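PDB 5V8K: p800 reaction center core protein from Heliobacterium modesticaldum, which forms the homodimeric core of a photosynthetic reaction centre, binding bacteriochlorophylls and other pigments, lipid, calcium and a [4Fe-4S] cluster. Local coordinates for residues 395-398 against 399-402; 438-441 against 442-445; 483-486 against 487-491; 454-457 against 458-461. All coordinates share one frame; numbering follows the deposited sequence.

Interaction 1 (395-398 against 399-402); sequences PMWR and MVFF. With GBF (Bacteriochlorophyll g), chain T.
Trp397 and Phe401, one helical turn apart, lie side by side and point the same way, with CE3 of Trp397 3.6 Å from CE2 of Phe401. Their planes are nearly parallel, 9° apart, yet the rings meet rim to rim and neither covers the other. In both residues CG stands anti to the carbonyl carbon (chi1 -73° and -72°), which is why the rings run out together. One indole face is taken by a bacteriochlorophyll g, whose methyl CMB sits over the ring centre, 3.2 Å from CE2 of Trp397. The same pigment meets CG2 of Val400 through its methyl CMA at 3.9 Å. Replacing Trp397 by an alanine would probably strip CMB of the flat surface beneath it and leave the Phe401 ring freer to turn. One residue along, CG of Arg398 lies over the face of the Phe402 ring, 4.2 Å from its centroid, a CH-pi contact. The guanidinium beyond is held by Glu548 and the carbonyl of Ser545, both of the second subunit, and by an 8(1)-OH-chlorophyll aF. Further out, Phe317 and Phe313 make edge-to-face contacts with Trp397 and Phe401. Beneath the side chains, Phe401 N bonds to Trp397 O at 3.0 Å and Phe402 N to Arg398 O at 2.8 Å. This is the last turn of a helix predicted to span the membrane, its aromatic side chains lining a bacteriochlorophyll g pocket, consistent with an antenna role.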
# COMPACT_ATOMS: atom_id res chain seq x y z
N PRO A 395 10.03 -0.65 18.67
CA PRO A 395 10.85 -1.80 18.25
C PRO A 395 12.33 -1.66 18.63
O PRO A 395 12.98 -2.68 18.90
CB PRO A 395 10.66 -1.87 16.73
CG PRO A 395 10.07 -0.56 16.31
CD PRO A 395 9.34 -0.02 17.55
N MET A 396 12.86 -0.44 18.71
CA MET A 396 14.28 -0.26 19.05
C MET A 396 14.58 -0.72 20.48
O MET A 396 15.58 -1.40 20.73
CB MET A 396 14.70 1.19 18.86
CG MET A 396 14.57 1.66 17.43
SD MET A 396 15.01 3.40 17.18
CE MET A 396 16.74 3.24 17.46
N TRP A 397 13.73 -0.33 21.43
CA TRP A 397 14.00 -0.75 22.80
C TRP A 397 13.67 -2.22 23.02
O TRP A 397 14.25 -2.85 23.91
CB TRP A 397 13.28 0.14 23.80
CG TRP A 397 13.93 1.50 23.89
CD1 TRP A 397 13.41 2.68 23.44
CD2 TRP A 397 15.21 1.81 24.46
NE1 TRP A 397 14.27 3.70 23.70
CE2 TRP A 397 15.38 3.21 24.34
CE3 TRP A 397 16.22 1.07 25.07
CZ2 TRP A 397 16.55 3.87 24.76
CZ3 TRP A 397 17.38 1.74 25.52
CH2 TRP A 397 17.52 3.13 25.35
N ARG A 398 12.84 -2.81 22.17
CA ARG A 398 12.63 -4.26 22.23
C ARG A 398 13.86 -5.03 21.72
O ARG A 398 14.20 -6.09 22.28
CB ARG A 398 11.37 -4.63 21.45
CG ARG A 398 10.05 -4.16 22.16
CD ARG A 398 8.87 -4.34 21.24
NE ARG A 398 8.53 -5.74 21.03
CZ ARG A 398 7.40 -6.14 20.43
NH1 ARG A 398 6.53 -5.24 20.02
NH2 ARG A 398 7.10 -7.44 20.30
N MET A 399 14.54 -4.54 20.67
CA MET A 399 15.84 -5.08 20.26
C MET A 399 16.78 -5.16 21.44
O MET A 399 17.42 -6.19 21.68
CB MET A 399 16.50 -4.20 19.17
CG MET A 399 16.07 -4.44 17.75
SD MET A 399 17.15 -3.56 16.53
CE MET A 399 16.67 -1.85 16.64
N VAL A 400 16.85 -4.07 22.20
CA VAL A 400 17.81 -3.95 23.29
C VAL A 400 17.47 -4.87 24.45
O VAL A 400 18.35 -5.53 25.01
CB VAL A 400 17.89 -2.48 23.75
CG1 VAL A 400 18.78 -2.35 24.98
CG2 VAL A 400 18.39 -1.60 22.61
N PHE A 401 16.19 -4.92 24.86
CA PHE A 401 15.81 -5.53 26.14
C PHE A 401 14.90 -6.76 26.07
O PHE A 401 14.77 -7.46 27.08
CB PHE A 401 15.13 -4.48 27.04
CG PHE A 401 16.06 -3.44 27.58
CD1 PHE A 401 17.21 -3.79 28.27
CD2 PHE A 401 15.78 -2.10 27.41
CE1 PHE A 401 18.08 -2.83 28.79
CE2 PHE A 401 16.64 -1.12 27.91
CZ PHE A 401 17.80 -1.48 28.59
N PHE A 402 14.29 -7.05 24.92
CA PHE A 402 13.39 -8.18 24.76
C PHE A 402 13.95 -9.34 23.93
O PHE A 402 13.21 -10.27 23.60
CB PHE A 402 12.08 -7.72 24.10
CG PHE A 402 11.15 -6.94 25.00
CD1 PHE A 402 11.59 -5.82 25.70
CD2 PHE A 402 9.81 -7.27 25.08
CE1 PHE A 402 10.72 -5.10 26.49
CE2 PHE A 402 8.94 -6.54 25.86
CZ PHE A 402 9.39 -5.45 26.56
MG GBF T . 22.34 4.55 22.42
CHA GBF T . 24.66 2.47 24.04
CHB GBF T . 20.17 2.05 22.47
CHC GBF T . 20.11 6.92 21.41
CHD GBF T . 24.86 7.14 22.59
NA GBF T . 22.39 2.69 23.10
C1A GBF T . 23.29 1.95 23.75
C2A GBF T . 22.90 0.64 24.33
C3A GBF T . 21.74 0.39 23.36
C4A GBF T . 21.41 1.80 22.95
CMA GBF T . 22.10 -0.44 22.14
CAA GBF T . 22.57 0.72 25.84
CBA GBF T . 21.31 1.52 26.16
CGA GBF T . 21.05 1.45 27.65
O1A GBF T . 21.06 0.37 28.22
O2A GBF T . 20.23 2.52 28.19
NB GBF T . 20.31 4.53 22.16
C1B GBF T . 19.61 3.37 22.06
C2B GBF T . 18.31 3.69 21.72
C3B GBF T . 18.30 5.05 21.44
C4B GBF T . 19.62 5.53 21.61
CMB GBF T . 17.15 2.73 21.67
CAB GBF T . 17.04 5.71 21.08
CBB GBF T . 16.76 6.99 21.08
NC GBF T . 22.49 6.56 22.11
C1C GBF T . 21.51 7.35 21.66
C2C GBF T . 21.68 8.78 21.29
C3C GBF T . 23.06 8.70 21.73
C4C GBF T . 23.50 7.45 22.15
CMC GBF T . 21.62 8.91 19.74
CAC GBF T . 23.94 9.89 21.67
CBC GBF T . 23.39 11.22 21.21
ND GBF T . 24.21 4.87 23.11
C1D GBF T . 25.16 5.80 23.12
C2D GBF T . 26.64 5.48 23.71
C3D GBF T . 26.23 4.17 24.01
C4D GBF T . 24.90 3.80 23.68
CMD GBF T . 27.90 6.24 23.89
CAD GBF T . 26.83 3.03 24.73
OBD GBF T . 28.03 2.76 25.08
CBD GBF T . 25.87 1.87 24.64
CGD GBF T . 26.33 0.75 23.75
O1D GBF T . 26.09 0.71 22.55
O2D GBF T . 27.11 -0.33 24.26
CED GBF T . 28.22 -0.72 23.46
C1 GBF T . 19.49 2.41 29.40
C2 GBF T . 18.32 3.35 29.25
C3 GBF T . 18.44 4.68 29.41
C4 GBF T . 19.75 5.31 29.77
C5 GBF T . 17.22 5.56 29.22

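Interaction 2 (438-441 against 442-445); sequences VDQF and YLAI. With DGG (1-[glycerolylphosphonyl]-2-[8-(2-hexyl-cyclopropyl)-octanal-1-yl]-3-[hexadecanal-1-yl]-glycerol), chain B.
Tyr442 folds back over the preceding turn and touches Val438, Asp439 and Phe441. Its CB lies 3.7 Å from Asp439 O. With CG beside the backbone N (chi1 -56°), the ring comes under Val438 O, which sits over one face, off-centre, 3.3 Å from Tyr442 CD2; that oxygen also accepts the N-H of Tyr442. On the ring's other flank, Tyr442 CD1 meets CD2 of Phe441 at 3.5 Å, the rings meeting obliquely, planes 64° apart. CE2 has Asp439 OD1 at the ring edge, 3.4 Å away, while the other carboxylate oxygen of Asp439 forms a salt bridge with Lys579. CZ of Tyr442 then packs on CG2 of Val438 at 3.9 Å, and the tip, OH, reaches C23 in an acyl chain of a bound phosphoglycerol lipid, 3.2 Å off. Next along, Ile445 CG1 lies over one face of Phe441, off-centre, 4.1 Å from the ring centroid, a CH-pi contact, and Phe441 CZ also touches the lipid. This turn of helix 437-447 is thus wedged between neighbours: helix 575-599 receives Tyr442 and Ile445, helix 258-291 receives Phe441 and Ala444, helix 376-401 meets Gln440, and Tyr542 of the second subunit packs on Tyr442.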
# COMPACT_ATOMS: atom_id res chain seq x y z
N VAL A 438 16.47 -9.30 15.00
CA VAL A 438 16.57 -8.72 13.66
C VAL A 438 15.17 -8.34 13.14
O VAL A 438 15.02 -7.37 12.39
CB VAL A 438 17.33 -9.65 12.69
CG1 VAL A 438 16.48 -10.84 12.20
CG2 VAL A 438 17.84 -8.86 11.54
N ASP A 439 14.14 -9.07 13.55
CA ASP A 439 12.80 -8.75 13.05
C ASP A 439 12.28 -7.45 13.68
O ASP A 439 11.53 -6.72 13.04
CB ASP A 439 11.88 -9.94 13.29
CG ASP A 439 12.23 -11.16 12.40
OD1 ASP A 439 12.92 -10.98 11.35
OD2 ASP A 439 11.82 -12.29 12.74
N GLN A 440 12.74 -7.11 14.88
CA GLN A 440 12.44 -5.80 15.46
C GLN A 440 13.28 -4.70 14.81
O GLN A 440 12.84 -3.55 14.73
CB GLN A 440 12.67 -5.81 16.97
CG GLN A 440 11.69 -6.69 17.74
CD GLN A 440 10.25 -6.20 17.61
OE1 GLN A 440 9.95 -5.02 17.86
NE2 GLN A 440 9.37 -7.08 17.17
N PHE A 441 14.49 -5.02 14.35
CA PHE A 441 15.23 -4.08 13.52
C PHE A 441 14.43 -3.68 12.28
O PHE A 441 14.28 -2.49 11.99
CB PHE A 441 16.58 -4.68 13.11
CG PHE A 441 17.19 -3.98 11.92
CD1 PHE A 441 17.84 -2.78 12.08
CD2 PHE A 441 17.05 -4.50 10.66
CE1 PHE A 441 18.38 -2.12 11.00
CE2 PHE A 441 17.57 -3.83 9.53
CZ PHE A 441 18.25 -2.63 9.70
N TYR A 442 13.91 -4.66 11.53
CA TYR A 442 13.10 -4.33 10.36
C TYR A 442 11.92 -3.47 10.74
O TYR A 442 11.54 -2.55 10.00
CB TYR A 442 12.59 -5.59 9.65
CG TYR A 442 13.63 -6.57 9.22
CD1 TYR A 442 14.77 -6.17 8.55
CD2 TYR A 442 13.47 -7.92 9.49
CE1 TYR A 442 15.72 -7.07 8.19
CE2 TYR A 442 14.44 -8.86 9.10
CZ TYR A 442 15.57 -8.42 8.43
OH TYR A 442 16.59 -9.31 8.08
N LEU A 443 11.25 -3.80 11.88
CA LEU A 443 10.05 -3.09 12.23
C LEU A 443 10.37 -1.64 12.56
O LEU A 443 9.60 -0.74 12.25
CB LEU A 443 9.34 -3.80 13.42
CG LEU A 443 7.96 -3.34 13.86
CD1 LEU A 443 6.96 -3.41 12.69
CD2 LEU A 443 7.40 -4.11 15.05
N ALA A 444 11.52 -1.39 13.18
CA ALA A 444 11.90 -0.01 13.44
C ALA A 444 12.13 0.75 12.13
O ALA A 444 11.73 1.92 12.00
CB ALA A 444 13.11 0.05 14.35
N ILE A 445 12.71 0.09 11.12
CA ILE A 445 12.87 0.71 9.81
C ILE A 445 11.51 1.11 9.24
O ILE A 445 11.35 2.21 8.71
CB ILE A 445 13.61 -0.24 8.85
CG1 ILE A 445 15.06 -0.53 9.33
CG2 ILE A 445 13.59 0.33 7.43
CD1 ILE A 445 16.01 0.71 9.29
C11 DGG B . 17.45 -5.53 -3.98
C10 DGG B . 18.39 -6.63 -3.55
C9 DGG B . 19.13 -6.18 -2.30
C8 DGG B . 18.20 -5.71 -1.20
C7 DGG B . 18.91 -4.90 -0.11
C6 DGG B . 19.71 -5.71 0.89
C5 DGG B . 19.17 -7.11 1.04
C4 DGG B . 20.03 -7.95 1.95
C3 DGG B . 19.44 -9.34 2.07
C2 DGG B . 20.22 -10.20 3.05
C1 DGG B . 19.64 -11.57 3.08
O1 DGG B . 19.05 -12.01 2.15
O17 DGG B . 19.74 -12.39 4.23
C17 DGG B . 19.43 -13.77 4.21
C19 DGG B . 19.91 -14.41 5.51
O19 DGG B . 19.14 -13.91 6.60
C21 DGG B . 19.80 -13.20 7.66
O21 DGG B . 20.82 -13.70 8.03
C22 DGG B . 19.22 -11.90 8.16
C23 DGG B . 19.25 -10.76 7.11
C24 DGG B . 19.99 -9.47 7.50
C25 DGG B . 20.95 -8.88 6.46
C26 DGG B . 21.09 -7.37 6.52
C27 DGG B . 19.90 -6.68 5.88
C28 DGG B . 19.96 -5.17 5.98
C29 DGG B . 18.98 -4.49 5.04
C30 DGG B . 17.49 -4.61 5.33
C31 DGG B . 16.84 -3.25 5.38
C32 DGG B . 17.82 -2.17 5.78
C33 DGG B . 17.18 -0.81 5.83
C18 DGG B . 19.82 -15.92 5.47
P DGG B . 18.50 -18.01 5.30
OP1 DGG B . 19.35 -18.52 6.39
OP2 DGG B . 18.51 -16.44 5.45
OP3 DGG B . 18.92 -18.20 3.90
OP4 DGG B . 17.04 -18.61 5.40
C40 DGG B . 16.61 -19.63 4.49
C41 DGG B . 16.07 -20.89 5.20
O42 DGG B . 16.59 -21.01 6.53
C43 DGG B . 16.31 -22.21 4.44
O44 DGG B . 15.85 -22.07 3.10

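Interaction 3 (483-486 against 487-491); sequences ATFN and SHNPL. With GBF (Bacteriochlorophyll g), chain Y.
Phe485 lies under Asn489, whose CB stands over one face of the ring, 4.3 Å from its centroid, a CH-pi contact. The amide carries on across the ring rather than stacking on it: the two planes are 59° apart, and ND2 of Asn489 comes to 3.5 Å from CE2 of Phe485. At the ring edge, CZ of Phe485 meets CD2 of Leu491 at 4.2 Å. The amide can span this ground because Asn489 holds CG opposite its backbone N (chi1 -170°). Its OD1 accepts the N-H of Leu491 at 2.8 Å in a fairly straight bond (161° at the hydrogen), although the donor stands well above the carbonyl plane. This is an Asx turn, formed where the chain leaves the helix and enters the short 3-10 segment 490-491. ND2 is satisfied by a hydrogen bond with the hydroxyl of Tyr458, with a weak second bond to Glu378. The last bond of the helix, Asn489 N to Phe485 O, measures 2.8 Å. On the solvent side, Ser487 OG and His488 ND1 share a hydrogen bond of 2.8 Å, while the turn beyond them faces a bacteriochlorophyll g: Pro490 CD lies 3.3 Å from the ester oxygen O2D, and Asn489 OD1 lies 3.4 Å from CAA. Helix 475-488 thus ends against several neighbours. His492 and Leu497 of the following loop pack on Phe485, the carbonyl of Lys373 bonds Thr484 just ahead of helix 376-401, and Asn489 links to helix 449-459 through Tyr458.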
# COMPACT_ATOMS: atom_id res chain seq x y z
N ALA A 483 2.50 35.10 7.63
CA ALA A 483 3.25 36.30 8.02
C ALA A 483 4.38 35.96 8.99
O ALA A 483 5.54 36.33 8.77
CB ALA A 483 2.31 37.34 8.62
N THR A 484 4.07 35.22 10.07
CA THR A 484 5.11 34.94 11.06
C THR A 484 6.07 33.84 10.60
O THR A 484 7.20 33.77 11.08
CB THR A 484 4.46 34.56 12.39
OG1 THR A 484 3.60 33.44 12.21
CG2 THR A 484 3.61 35.68 12.88
N PHE A 485 5.65 33.00 9.66
CA PHE A 485 6.58 32.09 9.01
C PHE A 485 7.64 32.88 8.22
O PHE A 485 8.86 32.67 8.37
CB PHE A 485 5.78 31.15 8.11
CG PHE A 485 6.58 30.12 7.37
CD1 PHE A 485 7.11 30.41 6.13
CD2 PHE A 485 6.72 28.85 7.88
CE1 PHE A 485 7.83 29.44 5.41
CE2 PHE A 485 7.42 27.88 7.19
CZ PHE A 485 7.98 28.19 5.92
N ASN A 486 7.17 33.83 7.41
CA ASN A 486 8.08 34.62 6.59
C ASN A 486 9.01 35.46 7.43
O ASN A 486 10.18 35.61 7.11
CB ASN A 486 7.27 35.51 5.64
CG ASN A 486 6.69 34.72 4.51
OD1 ASN A 486 7.04 33.56 4.32
ND2 ASN A 486 5.81 35.32 3.75
N SER A 487 8.52 35.99 8.54
CA SER A 487 9.35 36.87 9.33
C SER A 487 10.15 36.14 10.40
O SER A 487 11.19 36.66 10.81
CB SER A 487 8.46 37.96 9.95
OG SER A 487 7.65 37.39 10.96
N HIS A 488 9.73 34.96 10.86
CA HIS A 488 10.45 34.30 11.95
C HIS A 488 10.93 32.88 11.70
O HIS A 488 11.70 32.38 12.52
CB HIS A 488 9.60 34.29 13.23
CG HIS A 488 9.51 35.63 13.88
ND1 HIS A 488 8.68 36.62 13.40
CD2 HIS A 488 10.17 36.16 14.93
CE1 HIS A 488 8.83 37.71 14.14
NE2 HIS A 488 9.72 37.45 15.08
N ASN A 489 10.51 32.20 10.63
CA ASN A 489 10.97 30.84 10.42
C ASN A 489 12.08 30.78 9.37
O ASN A 489 11.82 31.04 8.19
CB ASN A 489 9.82 29.93 10.02
CG ASN A 489 10.22 28.51 10.03
OD1 ASN A 489 11.41 28.20 9.97
ND2 ASN A 489 9.24 27.62 10.16
N PRO A 490 13.32 30.42 9.75
CA PRO A 490 14.40 30.32 8.74
C PRO A 490 14.09 29.39 7.57
O PRO A 490 14.70 29.53 6.50
CB PRO A 490 15.60 29.81 9.55
CG PRO A 490 15.25 29.97 10.99
CD PRO A 490 13.80 30.25 11.13
N LEU A 491 13.16 28.46 7.74
CA LEU A 491 12.76 27.59 6.64
C LEU A 491 12.20 28.36 5.45
O LEU A 491 12.11 27.80 4.35
CB LEU A 491 11.70 26.59 7.12
CG LEU A 491 11.19 25.54 6.14
CD1 LEU A 491 12.31 24.64 5.73
CD2 LEU A 491 10.11 24.72 6.77
MG GBF Y . 13.15 23.50 16.10
CHA GBF Y . 14.52 26.40 14.75
CHB GBF Y . 11.01 23.44 13.54
CHC GBF Y . 12.40 20.31 17.17
CHD GBF Y . 16.09 23.39 18.19
NA GBF Y . 12.82 24.67 14.52
C1A GBF Y . 13.24 25.90 14.18
C2A GBF Y . 12.79 26.43 12.84
C3A GBF Y . 11.48 25.68 12.76
C4A GBF Y . 11.80 24.53 13.65
CMA GBF Y . 10.34 26.52 13.36
CAA GBF Y . 13.66 26.24 11.59
CBA GBF Y . 14.29 24.86 11.53
CGA GBF Y . 13.35 23.79 11.00
O1A GBF Y . 12.47 24.01 10.19
O2A GBF Y . 13.61 22.42 11.37
NB GBF Y . 11.89 22.07 15.41
C1B GBF Y . 11.03 22.23 14.40
C2B GBF Y . 10.27 21.07 14.30
C3B GBF Y . 10.67 20.21 15.30
C4B GBF Y . 11.66 20.88 16.02
CMB GBF Y . 9.21 20.76 13.27
CAB GBF Y . 10.03 18.88 15.42
CBB GBF Y . 10.33 17.87 16.16
NC GBF Y . 14.05 22.19 17.37
C1C GBF Y . 13.60 20.98 17.72
C2C GBF Y . 14.22 20.09 18.73
C3C GBF Y . 15.27 21.10 18.91
C4C GBF Y . 15.15 22.26 18.16
CMC GBF Y . 13.23 19.94 19.91
CAC GBF Y . 16.41 20.95 19.85
CBC GBF Y . 16.60 19.71 20.68
ND GBF Y . 14.86 24.50 16.48
C1D GBF Y . 15.93 24.50 17.25
C2D GBF Y . 17.05 25.66 17.19
C3D GBF Y . 16.32 26.26 16.20
C4D GBF Y . 15.11 25.66 15.77
CMD GBF Y . 18.34 26.01 17.87
CAD GBF Y . 16.39 27.59 15.56
OBD GBF Y . 17.35 28.39 15.31
CBD GBF Y . 15.27 27.66 14.56
CGD GBF Y . 14.42 28.85 14.87
O1D GBF Y . 13.48 28.79 15.68
O2D GBF Y . 14.76 30.08 14.24
CED GBF Y . 13.96 31.21 14.59
C1 GBF Y . 12.75 21.38 10.90
C2 GBF Y . 13.46 20.08 11.11
C3 GBF Y . 12.85 18.92 10.86
C4 GBF Y . 11.43 18.91 10.40
C5 GBF Y . 13.61 17.63 11.05
C6 GBF Y . 13.07 16.92 12.32
C7 GBF Y . 13.72 15.56 12.50
C8 GBF Y . 14.09 15.08 13.71
C9 GBF Y . 13.86 15.87 14.98
C10 GBF Y . 14.70 13.71 13.89
C11 GBF Y . 15.76 13.34 12.92
C12 GBF Y . 16.54 12.12 13.38
C13 GBF Y . 17.67 11.73 12.75
C14 GBF Y . 18.39 10.52 13.25
C15 GBF Y . 18.22 12.49 11.56

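Interaction 4 (454-457 against 458-461); sequences PAWF and YIDG. With CA (calcium ion), chain C; GBF (Bacteriochlorophyll g), chain Y.
A Schellman motif ends helix 449-459 beside a calcium site, and there Asp460 packs along Trp456. Gly461, with positive phi (84°), sends its N-H back to Tyr458 O at 3.0 Å, while the N-H of Cys462 turns to Phe457 O. At such backbone angles a side chain would collide with the preceding carbonyl. Trp456 and Asp460 lie side by side and point the same way: CB of Asp460 sits over the six-membered ring, off-centre, in a CH-pi contact, and CG of Asp460 is 3.5 Å from CZ2 of Trp456, with carboxylate and indole planes 32° apart. An unstaggered chi1 of -140° carries the carboxylate alongside the indole and out to the calcium. An alanine in place of Trp456 takes away this flat wall, which would probably open a gap beside CB and CG of Asp460 and leave the metal-binding side chain less firmly packed. OD2 of Asp460 binds calcium at 2.4 Å. OD1 accepts a bond of 2.6 Å from water 1, itself on the metal at 2.5 Å, and the carboxylate therefore grips the ion both directly and through water. Water 2, Gln509 and the carbonyl of Leu597 also bind the ion. Tyr458 meets a bacteriochlorophyll g, CE2 lying 3.5 Å from O1A, and its hydroxyl bonds Glu378. With calcium on one oxygen, a salt bridge from Lys261 on the other and a bond from Tyr505 OH besides, the buried carboxylate is likely to stay ionised.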
# COMPACT_ATOMS: atom_id res chain seq x y z
N PRO A 454 6.36 13.02 7.86
CA PRO A 454 5.96 14.34 8.36
C PRO A 454 7.09 15.37 8.33
O PRO A 454 6.83 16.56 8.15
CB PRO A 454 5.53 14.05 9.82
CG PRO A 454 5.49 12.63 9.93
CD PRO A 454 6.24 11.98 8.91
N ALA A 455 8.32 14.94 8.63
CA ALA A 455 9.44 15.86 8.56
C ALA A 455 9.60 16.40 7.14
O ALA A 455 9.73 17.61 6.95
CB ALA A 455 10.71 15.16 9.01
N TRP A 456 9.50 15.53 6.14
CA TRP A 456 9.64 15.98 4.76
C TRP A 456 8.50 16.92 4.37
O TRP A 456 8.73 18.00 3.79
CB TRP A 456 9.71 14.79 3.80
CG TRP A 456 9.64 15.33 2.38
CD1 TRP A 456 8.58 15.26 1.56
CD2 TRP A 456 10.63 16.12 1.70
NE1 TRP A 456 8.83 15.95 0.39
CE2 TRP A 456 10.08 16.49 0.46
CE3 TRP A 456 11.90 16.57 2.03
CZ2 TRP A 456 10.79 17.28 -0.48
CZ3 TRP A 456 12.61 17.35 1.11
CH2 TRP A 456 12.06 17.69 -0.13
N PHE A 457 7.25 16.52 4.64
CA PHE A 457 6.12 17.38 4.32
C PHE A 457 6.27 18.74 4.98
O PHE A 457 6.05 19.77 4.33
CB PHE A 457 4.81 16.70 4.70
CG PHE A 457 4.49 15.46 3.89
CD1 PHE A 457 4.66 15.44 2.51
CD2 PHE A 457 4.07 14.30 4.52
CE1 PHE A 457 4.37 14.26 1.79
CE2 PHE A 457 3.77 13.18 3.82
CZ PHE A 457 3.94 13.14 2.46
N TYR A 458 6.74 18.78 6.22
CA TYR A 458 6.95 20.08 6.87
C TYR A 458 8.03 20.89 6.14
O TYR A 458 7.84 22.07 5.83
CB TYR A 458 7.32 19.88 8.33
CG TYR A 458 7.65 21.17 9.01
CD1 TYR A 458 6.65 22.01 9.47
CD2 TYR A 458 8.96 21.56 9.20
CE1 TYR A 458 6.95 23.22 10.06
CE2 TYR A 458 9.26 22.76 9.81
CZ TYR A 458 8.25 23.61 10.22
OH TYR A 458 8.52 24.83 10.84
N ILE A 459 9.18 20.26 5.90
CA ILE A 459 10.33 20.97 5.35
C ILE A 459 10.01 21.51 3.95
O ILE A 459 10.46 22.59 3.58
CB ILE A 459 11.55 20.03 5.37
CG1 ILE A 459 12.12 19.97 6.78
CG2 ILE A 459 12.63 20.46 4.34
CD1 ILE A 459 13.11 18.83 6.98
N ASP A 460 9.22 20.79 3.18
CA ASP A 460 8.86 21.24 1.86
C ASP A 460 7.68 22.22 1.87
O ASP A 460 7.13 22.47 0.80
CB ASP A 460 8.49 20.08 0.95
CG ASP A 460 9.04 20.26 -0.48
OD1 ASP A 460 10.04 20.97 -0.67
OD2 ASP A 460 8.44 19.71 -1.41
N GLY A 461 7.28 22.77 3.01
CA GLY A 461 6.29 23.83 3.01
C GLY A 461 4.83 23.40 2.96
O GLY A 461 3.97 24.24 2.66
CA CA C . 9.02 19.75 -3.77
MG GBF Y . 13.15 23.50 16.10
CHA GBF Y . 14.52 26.40 14.75
CHB GBF Y . 11.01 23.44 13.54
CHC GBF Y . 12.40 20.31 17.17
CHD GBF Y . 16.09 23.39 18.19
NA GBF Y . 12.82 24.67 14.52
C1A GBF Y . 13.24 25.90 14.18
C2A GBF Y . 12.79 26.43 12.84
C3A GBF Y . 11.48 25.68 12.76
C4A GBF Y . 11.80 24.53 13.65
CMA GBF Y . 10.34 26.52 13.36
CAA GBF Y . 13.66 26.24 11.59
CBA GBF Y . 14.29 24.86 11.53
CGA GBF Y . 13.35 23.79 11.00
O1A GBF Y . 12.47 24.01 10.19
O2A GBF Y . 13.61 22.42 11.37
NB GBF Y . 11.89 22.07 15.41
C1B GBF Y . 11.03 22.23 14.40
C2B GBF Y . 10.27 21.07 14.30
C3B GBF Y . 10.67 20.21 15.30
C4B GBF Y . 11.66 20.88 16.02
CMB GBF Y . 9.21 20.76 13.27
CAB GBF Y . 10.03 18.88 15.42
CBB GBF Y . 10.33 17.87 16.16
NC GBF Y . 14.05 22.19 17.37
C1C GBF Y . 13.60 20.98 17.72
C2C GBF Y . 14.22 20.09 18.73
C3C GBF Y . 15.27 21.10 18.91
C4C GBF Y . 15.15 22.26 18.16
CMC GBF Y . 13.23 19.94 19.91
CAC GBF Y . 16.41 20.95 19.85
CBC GBF Y . 16.60 19.71 20.68
ND GBF Y . 14.86 24.50 16.48
C1D GBF Y . 15.93 24.50 17.25
C2D GBF Y . 17.05 25.66 17.19
C3D GBF Y . 16.32 26.26 16.20
C4D GBF Y . 15.11 25.66 15.77
CMD GBF Y . 18.34 26.01 17.87
CAD GBF Y . 16.39 27.59 15.56
OBD GBF Y . 17.35 28.39 15.31
CBD GBF Y . 15.27 27.66 14.56
CGD GBF Y . 14.42 28.85 14.87
O1D GBF Y . 13.48 28.79 15.68
O2D GBF Y . 14.76 30.08 14.24
CED GBF Y . 13.96 31.21 14.59
C1 GBF Y . 12.75 21.38 10.90
C2 GBF Y . 13.46 20.08 11.11
C3 GBF Y . 12.85 18.92 10.86
C4 GBF Y . 11.43 18.91 10.40
C5 GBF Y . 13.61 17.63 11.05
C6 GBF Y . 13.07 16.92 12.32
C7 GBF Y . 13.72 15.56 12.50
C8 GBF Y . 14.09 15.08 13.71
C9 GBF Y . 13.86 15.87 14.98
C10 GBF Y . 14.70 13.71 13.89
C11 GBF Y . 15.76 13.34 12.92
C12 GBF Y . 16.54 12.12 13.38
C13 GBF Y . 17.67 11.73 12.75
C14 GBF Y . 18.39 10.52 13.25
C15 GBF Y . 18.22 12.49 11.56
O HOH W 1 11.23 20.57 -2.89
O HOH W 2 8.39 22.00 -3.52

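How the interactions relate
Each contact lies within one continuous run of residues, so none closes a long loop, and none nests in or crosses another; along the chain the order is interaction 1, 2, 4, 3. Interaction 1, ending helix 376-401, packs directly on interaction 2 in helix 437-447, Pro395 and Arg398 meeting Gln440, and both reach the second subunit. Helix 449-459 follows and carries interaction 4, whose nearest atoms lie about 11 Å from interaction 2. The chain then passes to helix 475-488 and interaction 3, which rejoins interaction 4: the Asn489-Tyr458 bond joins the two, Leu491 packs on 458-459, and both border one bacteriochlorophyll g.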